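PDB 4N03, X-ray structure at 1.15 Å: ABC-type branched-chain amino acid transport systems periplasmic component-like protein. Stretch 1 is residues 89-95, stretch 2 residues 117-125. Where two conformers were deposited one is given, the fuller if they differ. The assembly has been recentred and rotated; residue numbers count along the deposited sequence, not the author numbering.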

# COMPACT_ATOMS: atom_id res chain seq x y z
N ALA A 89 12.73 -12.19 0.70
CA ALA A 89 12.70 -11.07 -0.24
C ALA A 89 14.09 -10.74 -0.79
O ALA A 89 14.26 -10.41 -1.94
CB ALA A 89 12.10 -9.84 0.41
N VAL A 90 15.09 -10.73 0.09
CA VAL A 90 16.47 -10.52 -0.33
C VAL A 90 16.98 -11.56 -1.33
O VAL A 90 17.62 -11.24 -2.34
CB VAL A 90 17.41 -10.45 0.84
CG1 VAL A 90 18.87 -10.39 0.41
CG2 VAL A 90 17.13 -9.23 1.71
N SER A 91 16.78 -12.80 -0.99
CA SER A 91 17.10 -13.90 -1.87
C SER A 91 16.41 -13.73 -3.23
O SER A 91 17.03 -13.89 -4.28
CB SER A 91 16.67 -15.21 -1.20
OG SER A 91 17.04 -16.32 -2.00
N ILE A 92 15.11 -13.39 -3.21
CA ILE A 92 14.36 -13.15 -4.44
C ILE A 92 14.95 -11.98 -5.21
O ILE A 92 15.16 -12.07 -6.39
CB ILE A 92 12.88 -12.90 -4.17
CG1 ILE A 92 12.23 -14.25 -3.83
CG2 ILE A 92 12.18 -12.23 -5.35
CD1 ILE A 92 10.89 -14.17 -3.14
N TYR A 93 15.27 -10.89 -4.50
CA TYR A 93 15.85 -9.74 -5.17
C TYR A 93 17.10 -10.17 -5.93
O TYR A 93 17.31 -9.80 -7.07
CB TYR A 93 16.14 -8.61 -4.18
CG TYR A 93 16.69 -7.38 -4.86
CD1 TYR A 93 18.05 -7.24 -5.07
CD2 TYR A 93 15.86 -6.44 -5.41
CE1 TYR A 93 18.56 -6.16 -5.77
CE2 TYR A 93 16.36 -5.34 -6.09
CZ TYR A 93 17.72 -5.21 -6.27
OH TYR A 93 18.19 -4.14 -6.97
N THR A 94 17.96 -10.95 -5.29
CA THR A 94 19.23 -11.30 -5.94
C THR A 94 18.99 -12.25 -7.12
O THR A 94 19.81 -12.27 -8.04
CB THR A 94 20.20 -11.89 -4.96
OG1 THR A 94 19.66 -13.09 -4.49
CG2 THR A 94 20.44 -11.04 -3.79
N GLU A 95 17.89 -12.98 -7.12
CA GLU A 95 17.52 -13.84 -8.26
C GLU A 95 16.92 -13.08 -9.43
O GLU A 95 16.88 -13.58 -10.57
CB GLU A 95 16.45 -14.83 -7.83
CG GLU A 95 16.82 -15.88 -6.83
CD GLU A 95 15.63 -16.79 -6.56
OE1 GLU A 95 14.82 -16.53 -5.62
OE2 GLU A 95 15.43 -17.74 -7.36
N GLN A 117 19.62 -0.74 -0.05
CA GLN A 117 20.95 -0.44 -0.53
C GLN A 117 21.23 -1.03 -1.91
O GLN A 117 21.86 -0.40 -2.76
CB GLN A 117 22.02 -0.94 0.46
CG GLN A 117 22.23 -0.12 1.67
CD GLN A 117 23.39 -0.61 2.51
OE1 GLN A 117 23.26 -1.57 3.21
NE2 GLN A 117 24.53 0.07 2.41
N ARG A 118 20.79 -2.26 -2.12
CA ARG A 118 20.97 -2.87 -3.43
C ARG A 118 20.15 -2.16 -4.54
O ARG A 118 20.63 -1.97 -5.64
CB ARG A 118 20.54 -4.33 -3.38
CG ARG A 118 21.50 -5.22 -2.61
CD ARG A 118 20.93 -6.63 -2.65
NE ARG A 118 21.69 -7.56 -1.83
CZ ARG A 118 21.52 -7.74 -0.53
NH1 ARG A 118 20.60 -7.03 0.14
NH2 ARG A 118 22.27 -8.66 0.11
N ILE A 119 18.94 -1.75 -4.19
CA ILE A 119 18.10 -1.01 -5.13
C ILE A 119 18.81 0.23 -5.58
O ILE A 119 18.86 0.57 -6.78
CB ILE A 119 16.73 -0.70 -4.49
CG1 ILE A 119 15.84 -1.94 -4.52
CG2 ILE A 119 16.04 0.46 -5.18
CD1 ILE A 119 14.61 -1.80 -3.65
N GLU A 120 19.44 0.91 -4.61
CA GLU A 120 20.13 2.16 -4.94
C GLU A 120 21.35 1.88 -5.85
O GLU A 120 21.56 2.57 -6.86
CB GLU A 120 20.57 2.87 -3.67
CG GLU A 120 21.12 4.27 -3.94
CD GLU A 120 19.98 5.30 -4.20
OE1 GLU A 120 18.86 5.14 -3.62
OE2 GLU A 120 20.19 6.25 -4.96
N SER A 121 22.11 0.85 -5.50
CA SER A 121 23.29 0.51 -6.27
C SER A 121 22.94 0.08 -7.67
O SER A 121 23.62 0.39 -8.64
CB SER A 121 24.06 -0.60 -5.55
OG SER A 121 25.24 -0.92 -6.25
N ASP A 122 21.85 -0.67 -7.78
CA ASP A 122 21.38 -1.24 -9.05
C ASP A 122 20.58 -0.24 -9.89
O ASP A 122 20.30 -0.49 -11.05
CB ASP A 122 20.53 -2.48 -8.78
CG ASP A 122 21.32 -3.66 -8.29
OD1 ASP A 122 22.57 -3.70 -8.52
OD2 ASP A 122 20.71 -4.56 -7.73
N LYS A 123 20.21 0.90 -9.32
CA LYS A 123 19.33 1.88 -9.95
C LYS A 123 17.98 1.25 -10.34
O LYS A 123 17.41 1.55 -11.40
CB LYS A 123 20.01 2.54 -11.16
CG LYS A 123 21.30 3.26 -10.79
CD LYS A 123 21.94 3.92 -11.99
CE LYS A 123 22.92 5.02 -11.62
NZ LYS A 123 23.93 4.70 -10.57
N MSE A 124 17.44 0.43 -9.46
CA MSE A 124 16.24 -0.37 -9.76
C MSE A 124 15.00 0.40 -9.41
O MSE A 124 14.69 0.57 -8.24
CB MSE A 124 16.30 -1.65 -8.91
CG MSE A 124 15.13 -2.63 -9.19
SE MSE A 124 15.27 -3.47 -10.93
CE MSE A 124 16.39 -4.98 -10.28
N PHE A 125 14.23 0.82 -10.42
CA PHE A 125 12.97 1.47 -10.15
C PHE A 125 12.05 0.50 -9.49
O PHE A 125 11.76 -0.56 -10.06
CB PHE A 125 12.36 2.01 -11.47
CG PHE A 125 11.04 2.71 -11.34
CD1 PHE A 125 10.71 3.44 -10.21
CD2 PHE A 125 10.10 2.63 -12.38
CE1 PHE A 125 9.48 4.07 -10.11
CE2 PHE A 125 8.90 3.30 -12.26
CZ PHE A 125 8.57 3.99 -11.13

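How do two helices whose axes come no closer than 11.7 Å make contact at all? Residues 89-95 and 117-122 run in nearly the same direction, with 16° between their N-to-C axes, and the nearest CA atoms, those of Tyr93 and Arg118, are still 8.7 Å apart. At this separation most of the contact is made by long side chains, and the 295 Å² buried between the stretches comes mostly from Tyr93 and Arg118, whose CA-to-CB bonds both point toward the opposite stretch.

Why does Tyr93 reach so far? Its chi1 is t (-178°), which extends the side chain from its helix, and chi2 of -88° sets the ring roughly perpendicular to the CA-CB-CG plane. The phenol thereby arrives at the last turn of the second helix, where Tyr93 OH donates a hydrogen bond to Asp122 OD2 at 2.7 Å. That oxygen lies at the ring edge, near its plane, where a phenolic proton can point at it. Asp122 points toward the first helix with chi1 m (-71°), which places its carboxylate within reach. A short bond to a carboxylate suits a buried hydroxyl.

What else from the second stretch packs against the ring? Mostly hydrocarbon: Tyr93 CE1 lies 3.6 Å from Arg118 CB, and Tyr93 CE2 lies 3.8 Å from Ile119 CG1 and 4.2 Å from Met124 CE, the methyl of a selenomethionine. Ile119 leaves its backbone sideways, yet chi1 m (-79°) and chi2 t (167°) leave CG1 against the ring. Met124 follows Lys123, whose positive phi (58°) ends the helix in a Schellman motif; Met124 N bonds back to Ile119 O at 3.0 Å. The CA-to-CB bond of Met124 points toward the first stretch, and its p values at chi2 and chi3 fold the side chain into a bend that brings CE near the ring.

How does Arg118 make use of its length? With chi1 m and both chi2 and chi3 t, its aliphatic part is extended, and chi4 of 85° turns the guanidinium out of line with that chain. Val90 CG1 lies over one face of the guanidinium, 3.8 Å from Arg118 NH1, a packing contact in which a methyl meets a flat cation. Thr94 adds a looser one, Thr94 CG2 to Arg118 NE at 4.2 Å. The Thr94 chi1 of 64° (p) lets Thr94 OG1 bond to Ser91 O at 2.8 Å within its own helix, leaving the methyl to meet the arginine.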